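Local coordinates for protein abietadiene synthase, chloroplastic (Abies grandis, PDB 3S9V) that is a mainly helical plant enzyme of the terpene synthase family, built around that family's N-terminal and metal-binding domains, at residues S223-F228 against L248-F253; A276-E281 against V369-H374; I285-K290 against K468-K473; S476-E481 against K522-Y527. All coordinates share one frame; numbering follows the deposited sequence.

How the interactions relate
Chemistry changes with position in this chain. Interaction 1, in an outlying helical lobe, is a buried contact of a turn against a phenylalanine, with no hydrogen bond between its segments. Interactions 2, 3 and 4 are partly buried, and in each an arginine grips a carboxylate with two nitrogens: end-on in 2 and 3, side-on in 4. Interaction 2 lies almost at the centre of the chain and interaction 3 adjoins it, with centres about 17 Å apart and a probable hydrogen bond from Ile285 N to Val280 O. Interactions 3 and 4 share helix 461-491, which carries the acid each time.

Interaction 1 (S223-F228 against L248-F253); sequences SKDGSF and LDFLNF
Phe250 is where helix 245-258 meets the loop 223-228. Taken outward from the helix, its CB comes first, lying 3.2 Å from the carbonyl O of Asp225 and 3.9 Å from the backbone C of Gly226. That intimacy is possible because the two backbones run close: the CA atoms of Gly226 and Phe250 are 5.4 Å apart. Gly226 has a positive phi of 85°, a conformation natural to glycine, and presents no side chain to the helix. The ring of Phe250 turns away from its own backbone N (chi1 174°) and reaches past the glycine to the next residue, Ser227. There the CB of Ser227 sits over the centre of one ring face in a CH-pi contact. Asp225 lies alongside the ring, pointing the same way, with its carboxylate plane turned 36° from that of the ring; Asp225 OD1 is 3.5 Å from Phe250 CD2, an oblique approach. One turn on, Phe253 makes an edge-to-face pair with Tyr49.

The turn is firmly built. Ser223 to Gly226 form a type I beta turn, and Asp225 OD1 accepts from Ser227 N at 2.8 Å, closing an Asx turn. Asp225 OD2 makes a salt bridge with Arg313, while Ser227 OG bonds to Ser230 N. The polar ends of both residues are therefore engaged within the loop or by Arg313 and Ser230, and no hydrogen bond crosses to the helix: there the loop is held by packing on an aromatic ring, its polar bonds fixing its shape.

Interaction 2 (A276-E281 against V369-H374); sequences AVDTVE and VNRCSH
Asp278 OD1 is gripped by two arginines: Arg371 NH2 donates to it at 2.9 Å, and Arg328 NH1 of helix 320-332 makes a second salt bridge with the same oxygen. The other oxygen, Asp278 OD2, receives Arg371 NH1 at 3.0 Å in a nearly straight bond (171°). Arg371 thus meets the carboxylate end-on, one terminal nitrogen to each oxygen, both on the syn side. The pairing is not flat, however. The carboxylate and guanidinium planes are 36° apart, and while OD2 stays close to the guanidinium plane, OD1 is tilted out of it.

The two side chains reach toward each other over a long span, the CA atoms of Asp278 and Arg371 being 11.5 Å apart. Asp278 sets its CG anti to the backbone N (chi1 -173°), and Arg371 spans most of the distance with a chain bent at chi3. Met325 of helix 320-332 touches both side chains, so that helix supplies packing as well as the second arginine. Arg371 NH1 is also bonded to Asn368 OD1 on its own helix, which gives NH1 a second partner.

Helices 269-282 and 363-373 both belong to the helical N-terminal domain of the terpene synthase family, and the bridge ties them together close to the centre of the chain. The buried Asp278 serves two cations, and Arg371 and Arg328 are brought near each other around it; the shared carboxylate balances both charges and would probably be kept ionised by them.

Interaction 3 (I285-K290 against K468-K473); sequences IDRHFK and KLDFNK
Arg287 and Asp470 join by a two-pronged, end-on salt bridge. Arg287 NH1 donates to Asp470 OD2 at 2.8 Å and Arg287 NH2 to Asp470 OD1 at 2.9 Å, each using a syn lone pair; a weak third bond runs from Arg287 NH2 to Asp470 OD2. The flat groups are turned 24° against each other, and both oxygens lie out of the guanidinium plane, which keeps the bonds bent. Arg287 leaves the backbone with CG between the N and the carbonyl carbon (chi1 72°), then extends straight from CG to NE toward the helix. His288 NE2 adds a weak hydrogen bond to Asp470 OD1, 3.4 Å long, the carboxylate lying at the ring edge with its plane 71° from that of the ring. The same NE2 sits 3.3 Å above the middle of the Arg287 guanidinium, so the imidazole nitrogen and the guanidinium are layered where they meet the same carboxylate.

Asp470 belongs to helix 461-491, while Asp286 to His288 form a short 3-10 turn between helices 269-282 and 290-301, within the N-terminal domain of the terpene synthase family. A loop between two helices is thereby fastened to the long helix 461-491.

Outside the charged cluster the packing is lighter. Ile285 CG2 lies 4.0 Å from Asp470 OD2, and its side chain also touches Leu466 one turn earlier on that helix. Helix 29-46 closes in near the loop, Ile37 touching His288 and Ile40 touching Phe289. The Arg287 side chain also touches Val474, Phe516 and Glu517.

Interaction 4 (S476-E481 against K522-Y527); sequences SIHQTE and KCREVY
Arg524 presents the side of its guanidinium to Glu481: NE donates to OE2 of Glu481 at 2.6 Å, and Arg524 NH2 donates to Glu481 OE1, likewise at 2.6 Å. Both oxygens use syn lone pairs, the NE bond is almost straight (173°), and the carboxylate and guanidinium planes are only 9° apart, so the two groups form a nearly flat ring of paired bonds. The side chains cross at about a right angle: Glu481, extended beyond CG, runs out from its helix, while Arg524 bends at chi3 to turn its NE edge to the acid. His478 brings NE2 over one face of the guanidinium, 3.6 Å above the plane near the centre, its ring steeply tilted; Arg524 NE is 3.7 Å from His478 NE2. Ile477 touches the group obliquely and more distantly.

A second shell fixes each partner. Glu481 OE2 is also hydrogen-bonded with Tyr508 OH, giving this oxygen two polar partners. His478 NE2 is bonded to the carbonyl O of Phe516, and Arg524 NH1 reaches the carbonyls of Ile515 and Glu517, so one loop holds both the imidazole and the arginine. Such a network would probably fix the rotation of Arg524 and balance its charge.

Helices 461-491 and 521-541 pass with the axes of their short segments approaching to 11.5 Å and inclined at 41°, their N-to-C directions broadly alike. Helix 504-514 touches His478 and Arg524 through Tyr508, and helices 570-594 and 641-648 pack against other residues of segment 522-527.

Interaction 1 (S223-F228 against L248-F253)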
# COMPACT_ATOMS: atom_id res chain seq x y z
N SER A 223 17.68 -13.63 -22.00
CA SER A 223 16.71 -12.53 -21.95
C SER A 223 16.71 -11.76 -23.26
O SER A 223 17.64 -11.88 -24.05
CB SER A 223 17.05 -11.58 -20.80
OG SER A 223 17.25 -12.28 -19.59
N LYS A 224 15.68 -10.95 -23.48
CA LYS A 224 15.60 -10.17 -24.71
C LYS A 224 16.78 -9.21 -24.82
O LYS A 224 17.29 -8.99 -25.92
CB LYS A 224 14.29 -9.38 -24.75
CG LYS A 224 13.06 -10.23 -25.06
CD LYS A 224 11.75 -9.43 -25.00
CE LYS A 224 11.92 -8.01 -25.54
NZ LYS A 224 12.64 -7.95 -26.85
N ASP A 225 17.22 -8.65 -23.70
CA ASP A 225 18.36 -7.73 -23.70
C ASP A 225 19.69 -8.47 -23.60
O ASP A 225 20.74 -7.88 -23.36
CB ASP A 225 18.24 -6.71 -22.55
CG ASP A 225 18.31 -7.34 -21.18
OD1 ASP A 225 18.80 -8.49 -21.06
OD2 ASP A 225 17.90 -6.69 -20.20
N GLY A 226 19.64 -9.79 -23.78
CA GLY A 226 20.87 -10.57 -23.74
C GLY A 226 21.36 -11.03 -22.39
O GLY A 226 22.33 -11.77 -22.30
N SER A 227 20.69 -10.60 -21.32
CA SER A 227 21.13 -11.00 -19.99
C SER A 227 20.55 -12.33 -19.61
O SER A 227 19.66 -12.86 -20.28
CB SER A 227 20.69 -9.99 -18.94
OG SER A 227 19.40 -10.32 -18.44
N PHE A 228 21.05 -12.88 -18.51
CA PHE A 228 20.53 -14.12 -17.97
C PHE A 228 19.95 -13.69 -16.62
O PHE A 228 20.68 -13.43 -15.66
CB PHE A 228 21.65 -15.15 -17.88
CG PHE A 228 21.90 -15.86 -19.18
CD1 PHE A 228 21.17 -17.00 -19.52
CD2 PHE A 228 22.77 -15.32 -20.12
CE1 PHE A 228 21.30 -17.59 -20.78
CE2 PHE A 228 22.91 -15.91 -21.39
CZ PHE A 228 22.17 -17.04 -21.72
N LEU A 248 27.41 -9.85 -24.38
CA LEU A 248 28.29 -8.69 -24.40
C LEU A 248 27.48 -7.40 -24.56
O LEU A 248 27.81 -6.38 -23.93
CB LEU A 248 29.30 -8.81 -25.54
CG LEU A 248 30.64 -8.10 -25.29
CD1 LEU A 248 31.34 -8.74 -24.10
CD2 LEU A 248 31.51 -8.19 -26.54
N ASP A 249 26.44 -7.43 -25.38
CA ASP A 249 25.60 -6.25 -25.57
C ASP A 249 24.97 -5.83 -24.24
O ASP A 249 24.84 -4.63 -23.96
CB ASP A 249 24.50 -6.51 -26.60
CG ASP A 249 25.05 -6.86 -27.97
OD1 ASP A 249 26.13 -6.35 -28.33
OD2 ASP A 249 24.38 -7.62 -28.70
N PHE A 250 24.57 -6.81 -23.43
CA PHE A 250 23.96 -6.51 -22.13
C PHE A 250 24.96 -5.89 -21.18
O PHE A 250 24.63 -4.97 -20.43
CB PHE A 250 23.35 -7.76 -21.48
CG PHE A 250 22.84 -7.51 -20.09
CD1 PHE A 250 23.55 -7.95 -18.97
CD2 PHE A 250 21.66 -6.79 -19.88
CE1 PHE A 250 23.10 -7.68 -17.68
CE2 PHE A 250 21.20 -6.51 -18.59
CZ PHE A 250 21.93 -6.96 -17.49
N LEU A 251 26.20 -6.38 -21.20
CA LEU A 251 27.22 -5.83 -20.33
C LEU A 251 27.57 -4.41 -20.77
O LEU A 251 27.72 -3.52 -19.94
CB LEU A 251 28.46 -6.73 -20.30
CG LEU A 251 28.18 -8.14 -19.75
CD1 LEU A 251 29.44 -8.97 -19.77
CD2 LEU A 251 27.65 -8.04 -18.32
N ASN A 252 27.70 -4.20 -22.08
CA ASN A 252 27.99 -2.86 -22.59
C ASN A 252 26.87 -1.91 -22.16
O ASN A 252 27.12 -0.78 -21.75
CB ASN A 252 28.08 -2.86 -24.12
CG ASN A 252 29.33 -3.52 -24.64
OD1 ASN A 252 30.41 -3.37 -24.06
ND2 ASN A 252 29.21 -4.25 -25.76
N PHE A 253 25.63 -2.40 -22.26
CA PHE A 253 24.45 -1.63 -21.88
C PHE A 253 24.48 -1.25 -20.40
O PHE A 253 24.13 -0.13 -20.03
CB PHE A 253 23.18 -2.43 -22.22
CG PHE A 253 21.94 -1.94 -21.53
CD1 PHE A 253 21.54 -2.49 -20.31
CD2 PHE A 253 21.15 -0.95 -22.10
CE1 PHE A 253 20.38 -2.07 -19.67
CE2 PHE A 253 19.98 -0.52 -21.47
CZ PHE A 253 19.60 -1.08 -20.25

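Interaction 2 (A276-E281 against V369-H374)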
# COMPACT_ATOMS: atom_id res chain seq x y z
N ALA A 276 8.66 3.76 -5.80
CA ALA A 276 8.77 5.18 -5.49
C ALA A 276 7.37 5.76 -5.33
O ALA A 276 7.10 6.52 -4.39
CB ALA A 276 9.51 5.90 -6.61
N VAL A 277 6.48 5.39 -6.25
CA VAL A 277 5.10 5.85 -6.24
C VAL A 277 4.34 5.35 -5.01
O VAL A 277 3.59 6.10 -4.37
CB VAL A 277 4.34 5.37 -7.50
CG1 VAL A 277 2.83 5.54 -7.32
CG2 VAL A 277 4.81 6.15 -8.72
N ASP A 278 4.54 4.08 -4.69
CA ASP A 278 3.87 3.47 -3.55
C ASP A 278 4.38 4.12 -2.27
O ASP A 278 3.62 4.35 -1.33
CB ASP A 278 4.13 1.95 -3.52
CG ASP A 278 3.32 1.24 -2.46
OD1 ASP A 278 2.08 1.40 -2.44
OD2 ASP A 278 3.91 0.50 -1.65
N THR A 279 5.66 4.45 -2.25
CA THR A 279 6.28 5.08 -1.09
C THR A 279 5.68 6.44 -0.78
O THR A 279 5.31 6.71 0.35
CB THR A 279 7.80 5.24 -1.28
OG1 THR A 279 8.39 3.95 -1.44
CG2 THR A 279 8.44 5.94 -0.08
N VAL A 280 5.59 7.31 -1.79
CA VAL A 280 5.03 8.64 -1.59
C VAL A 280 3.52 8.59 -1.32
O VAL A 280 2.97 9.48 -0.65
CB VAL A 280 5.31 9.57 -2.79
CG1 VAL A 280 6.81 9.77 -2.94
CG2 VAL A 280 4.72 8.99 -4.06
N GLU A 281 2.84 7.56 -1.82
CA GLU A 281 1.41 7.45 -1.55
C GLU A 281 1.20 7.00 -0.11
O GLU A 281 0.43 7.62 0.62
CB GLU A 281 0.74 6.46 -2.51
CG GLU A 281 0.74 6.92 -3.96
CD GLU A 281 -0.10 6.03 -4.86
OE1 GLU A 281 0.08 4.79 -4.83
OE2 GLU A 281 -0.95 6.58 -5.61
N VAL A 369 0.98 -8.55 -1.94
CA VAL A 369 -0.06 -9.31 -2.60
C VAL A 369 -1.35 -9.14 -1.80
O VAL A 369 -2.43 -9.03 -2.37
CB VAL A 369 0.30 -10.83 -2.67
CG1 VAL A 369 -0.91 -11.64 -3.12
CG2 VAL A 369 1.45 -11.05 -3.65
N ASN A 370 -1.24 -9.11 -0.47
CA ASN A 370 -2.41 -8.95 0.39
C ASN A 370 -3.07 -7.58 0.20
O ASN A 370 -4.30 -7.48 0.10
CB ASN A 370 -2.04 -9.15 1.87
CG ASN A 370 -3.22 -8.90 2.81
OD1 ASN A 370 -3.50 -7.77 3.19
ND2 ASN A 370 -3.91 -9.97 3.17
N ARG A 371 -2.26 -6.53 0.14
CA ARG A 371 -2.79 -5.19 -0.08
C ARG A 371 -3.54 -5.16 -1.41
O ARG A 371 -4.63 -4.59 -1.51
CB ARG A 371 -1.64 -4.17 -0.11
CG ARG A 371 -0.92 -4.00 1.23
CD ARG A 371 0.37 -3.22 1.05
NE ARG A 371 0.11 -1.83 0.70
CZ ARG A 371 0.96 -1.05 0.04
NH1 ARG A 371 2.14 -1.51 -0.36
NH2 ARG A 371 0.62 0.20 -0.24
N CYS A 372 -2.96 -5.79 -2.42
CA CYS A 372 -3.56 -5.85 -3.74
C CYS A 372 -4.89 -6.62 -3.77
O CYS A 372 -5.86 -6.18 -4.39
CB CYS A 372 -2.57 -6.48 -4.73
SG CYS A 372 -3.23 -6.85 -6.38
N SER A 373 -4.96 -7.75 -3.08
CA SER A 373 -6.17 -8.58 -3.08
C SER A 373 -7.43 -7.92 -2.56
O SER A 373 -8.54 -8.38 -2.85
CB SER A 373 -5.93 -9.87 -2.28
OG SER A 373 -5.84 -9.60 -0.89
N HIS A 374 -7.28 -6.85 -1.78
CA HIS A 374 -8.45 -6.16 -1.24
C HIS A 374 -9.11 -5.21 -2.24
O HIS A 374 -10.29 -4.90 -2.10
CB HIS A 374 -8.08 -5.39 0.03
CG HIS A 374 -7.89 -6.27 1.23
ND1 HIS A 374 -8.95 -6.74 1.98
CD2 HIS A 374 -6.78 -6.79 1.79
CE1 HIS A 374 -8.50 -7.53 2.93
NE2 HIS A 374 -7.18 -7.58 2.84

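Interaction 3 (I285-K290 against K468-K473)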
# COMPACT_ATOMS: atom_id res chain seq x y z
N ILE A 285 2.18 11.91 0.95
CA ILE A 285 2.65 13.14 0.31
C ILE A 285 2.53 13.13 -1.22
O ILE A 285 3.09 13.99 -1.90
CB ILE A 285 4.12 13.42 0.66
CG1 ILE A 285 4.98 12.19 0.33
CG2 ILE A 285 4.25 13.76 2.13
CD1 ILE A 285 6.47 12.38 0.58
N ASP A 286 1.79 12.16 -1.75
CA ASP A 286 1.61 12.02 -3.18
C ASP A 286 0.88 13.17 -3.88
O ASP A 286 1.06 13.37 -5.09
CB ASP A 286 0.87 10.70 -3.47
CG ASP A 286 -0.52 10.67 -2.84
OD1 ASP A 286 -1.51 10.62 -3.60
OD2 ASP A 286 -0.62 10.69 -1.59
N ARG A 287 0.07 13.94 -3.17
CA ARG A 287 -0.66 15.03 -3.83
C ARG A 287 0.29 16.05 -4.44
O ARG A 287 -0.07 16.77 -5.37
CB ARG A 287 -1.61 15.74 -2.86
CG ARG A 287 -0.94 16.62 -1.80
CD ARG A 287 -1.98 17.27 -0.89
NE ARG A 287 -1.42 18.24 0.06
CZ ARG A 287 -0.72 17.91 1.14
NH1 ARG A 287 -0.49 16.64 1.43
NH2 ARG A 287 -0.26 18.86 1.94
N HIS A 288 1.51 16.10 -3.92
CA HIS A 288 2.51 17.05 -4.40
C HIS A 288 3.22 16.62 -5.68
O HIS A 288 4.01 17.39 -6.23
CB HIS A 288 3.58 17.27 -3.32
CG HIS A 288 3.03 17.77 -2.02
ND1 HIS A 288 2.38 18.98 -1.90
CD2 HIS A 288 3.07 17.23 -0.78
CE1 HIS A 288 2.04 19.16 -0.64
NE2 HIS A 288 2.44 18.12 0.07
N PHE A 289 2.94 15.42 -6.18
CA PHE A 289 3.63 14.92 -7.37
C PHE A 289 2.72 14.23 -8.38
O PHE A 289 3.12 13.23 -8.98
CB PHE A 289 4.72 13.94 -6.96
CG PHE A 289 5.48 14.37 -5.75
CD1 PHE A 289 6.47 15.36 -5.84
CD2 PHE A 289 5.20 13.82 -4.51
CE1 PHE A 289 7.16 15.78 -4.71
CE2 PHE A 289 5.88 14.23 -3.37
CZ PHE A 289 6.87 15.22 -3.47
N LYS A 290 1.52 14.74 -8.57
CA LYS A 290 0.60 14.10 -9.49
C LYS A 290 1.12 13.94 -10.91
O LYS A 290 0.93 12.89 -11.53
CB LYS A 290 -0.74 14.84 -9.48
CG LYS A 290 -1.45 14.71 -8.12
CD LYS A 290 -2.94 15.04 -8.19
CE LYS A 290 -3.20 16.52 -8.45
NZ LYS A 290 -2.73 17.40 -7.34
N LYS A 468 6.89 13.86 7.39
CA LYS A 468 6.71 14.32 8.76
C LYS A 468 6.33 15.80 8.79
O LYS A 468 5.37 16.20 9.46
CB LYS A 468 7.98 14.07 9.58
CG LYS A 468 8.27 12.59 9.80
CD LYS A 468 9.48 12.39 10.71
CE LYS A 468 9.68 10.91 11.03
NZ LYS A 468 10.92 10.68 11.83
N LEU A 469 7.08 16.62 8.05
CA LEU A 469 6.80 18.05 8.01
C LEU A 469 5.39 18.31 7.47
O LEU A 469 4.67 19.17 7.98
CB LEU A 469 7.83 18.76 7.12
CG LEU A 469 9.24 18.96 7.69
CD1 LEU A 469 10.19 19.45 6.60
CD2 LEU A 469 9.19 19.95 8.84
N ASP A 470 5.00 17.57 6.44
CA ASP A 470 3.70 17.77 5.82
C ASP A 470 2.57 17.28 6.73
O ASP A 470 1.53 17.92 6.83
CB ASP A 470 3.63 17.06 4.47
CG ASP A 470 2.42 17.48 3.63
OD1 ASP A 470 2.23 18.70 3.42
OD2 ASP A 470 1.66 16.60 3.17
N PHE A 471 2.80 16.15 7.40
CA PHE A 471 1.79 15.60 8.29
C PHE A 471 1.50 16.52 9.46
O PHE A 471 0.34 16.70 9.84
CB PHE A 471 2.22 14.23 8.81
CG PHE A 471 1.19 13.55 9.66
CD1 PHE A 471 1.06 13.86 11.01
CD2 PHE A 471 0.33 12.60 9.10
CE1 PHE A 471 0.10 13.23 11.79
CE2 PHE A 471 -0.64 11.97 9.88
CZ PHE A 471 -0.76 12.28 11.23
N ASN A 472 2.55 17.09 10.05
CA ASN A 472 2.36 18.00 11.18
C ASN A 472 1.77 19.33 10.73
O ASN A 472 0.95 19.92 11.44
CB ASN A 472 3.68 18.23 11.92
CG ASN A 472 4.18 16.98 12.62
OD1 ASN A 472 3.39 16.17 13.09
ND2 ASN A 472 5.50 16.83 12.70
N LYS A 473 2.17 19.81 9.55
CA LYS A 473 1.63 21.07 9.04
C LYS A 473 0.13 20.93 8.84
O LYS A 473 -0.63 21.86 9.12
CB LYS A 473 2.28 21.43 7.70
CG LYS A 473 1.58 22.57 6.97
CD LYS A 473 2.08 22.71 5.54
CE LYS A 473 1.25 23.71 4.75
NZ LYS A 473 1.62 23.72 3.31

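Interaction 4 (S476-E481 against K522-Y527)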
# COMPACT_ATOMS: atom_id res chain seq x y z
N SER A 476 -1.74 20.55 12.21
CA SER A 476 -1.79 21.83 12.90
C SER A 476 -3.01 22.62 12.43
O SER A 476 -3.77 23.16 13.24
CB SER A 476 -0.51 22.63 12.62
OG SER A 476 -0.55 23.89 13.26
N ILE A 477 -3.19 22.67 11.12
CA ILE A 477 -4.32 23.37 10.52
C ILE A 477 -5.64 22.74 11.00
O ILE A 477 -6.62 23.45 11.23
CB ILE A 477 -4.25 23.28 8.98
CG1 ILE A 477 -3.06 24.10 8.48
CG2 ILE A 477 -5.56 23.74 8.37
CD1 ILE A 477 -2.81 24.00 6.98
N HIS A 478 -5.64 21.42 11.16
CA HIS A 478 -6.82 20.68 11.62
C HIS A 478 -7.19 21.00 13.07
O HIS A 478 -8.37 21.02 13.41
CB HIS A 478 -6.59 19.16 11.46
CG HIS A 478 -6.69 18.67 10.05
ND1 HIS A 478 -6.43 17.37 9.69
CD2 HIS A 478 -7.03 19.31 8.90
CE1 HIS A 478 -6.60 17.23 8.39
NE2 HIS A 478 -6.97 18.39 7.89
N GLN A 479 -6.19 21.24 13.91
CA GLN A 479 -6.43 21.57 15.31
C GLN A 479 -7.11 22.92 15.43
O GLN A 479 -7.90 23.16 16.34
CB GLN A 479 -5.12 21.58 16.09
CG GLN A 479 -4.44 20.23 16.07
CD GLN A 479 -3.08 20.26 16.72
OE1 GLN A 479 -2.28 21.15 16.46
NE2 GLN A 479 -2.81 19.28 17.57
N THR A 480 -6.80 23.81 14.50
CA THR A 480 -7.41 25.14 14.47
C THR A 480 -8.88 24.96 14.10
O THR A 480 -9.77 25.38 14.84
CB THR A 480 -6.73 26.04 13.42
OG1 THR A 480 -5.36 26.26 13.80
CG2 THR A 480 -7.44 27.37 13.31
N GLU A 481 -9.11 24.34 12.95
CA GLU A 481 -10.47 24.10 12.46
C GLU A 481 -11.36 23.47 13.54
O GLU A 481 -12.53 23.84 13.70
CB GLU A 481 -10.44 23.18 11.24
CG GLU A 481 -9.72 23.79 10.03
CD GLU A 481 -9.71 22.87 8.82
OE1 GLU A 481 -9.15 23.27 7.77
OE2 GLU A 481 -10.25 21.74 8.89
N LYS A 522 -13.33 24.23 4.15
CA LYS A 522 -14.75 24.53 4.14
C LYS A 522 -15.59 23.26 4.01
O LYS A 522 -16.62 23.13 4.66
CB LYS A 522 -15.09 25.49 2.99
CG LYS A 522 -16.42 26.19 3.16
CD LYS A 522 -16.39 27.02 4.43
CE LYS A 522 -17.73 27.64 4.74
NZ LYS A 522 -17.70 28.41 6.02
N CYS A 523 -15.15 22.34 3.16
CA CYS A 523 -15.86 21.09 2.97
C CYS A 523 -15.84 20.31 4.28
O CYS A 523 -16.82 19.67 4.64
CB CYS A 523 -15.20 20.26 1.85
SG CYS A 523 -16.08 18.71 1.42
N ARG A 524 -14.71 20.37 4.99
CA ARG A 524 -14.59 19.67 6.27
C ARG A 524 -15.58 20.24 7.30
O ARG A 524 -16.21 19.50 8.07
CB ARG A 524 -13.17 19.81 6.83
CG ARG A 524 -12.14 18.93 6.16
CD ARG A 524 -10.89 18.84 7.03
NE ARG A 524 -10.08 20.06 6.96
CZ ARG A 524 -9.33 20.40 5.92
NH1 ARG A 524 -9.28 19.61 4.85
NH2 ARG A 524 -8.62 21.52 5.95
N GLU A 525 -15.70 21.57 7.31
CA GLU A 525 -16.58 22.26 8.24
C GLU A 525 -18.02 21.85 8.00
O GLU A 525 -18.72 21.41 8.92
CB GLU A 525 -16.43 23.78 8.08
CG GLU A 525 -17.29 24.61 9.03
CD GLU A 525 -17.53 26.02 8.51
OE1 GLU A 525 -16.55 26.69 8.13
OE2 GLU A 525 -18.71 26.45 8.47
N VAL A 526 -18.47 22.00 6.76
CA VAL A 526 -19.83 21.66 6.39
C VAL A 526 -20.12 20.18 6.56
O VAL A 526 -21.24 19.80 6.87
CB VAL A 526 -20.14 22.09 4.94
CG1 VAL A 526 -21.58 21.74 4.59
CG2 VAL A 526 -19.91 23.59 4.78
N TYR A 527 -19.11 19.34 6.36
CA TYR A 527 -19.26 17.90 6.51
C TYR A 527 -19.54 17.61 7.98
O TYR A 527 -20.44 16.86 8.34
CB TYR A 527 -17.97 17.20 6.06
CG TYR A 527 -18.04 15.70 5.98
CD1 TYR A 527 -18.22 14.92 7.12
CD2 TYR A 527 -17.90 15.05 4.75
CE1 TYR A 527 -18.28 13.54 7.04
CE2 TYR A 527 -17.95 13.67 4.66
CZ TYR A 527 -18.14 12.91 5.81
OH TYR A 527 -18.18 11.54 5.73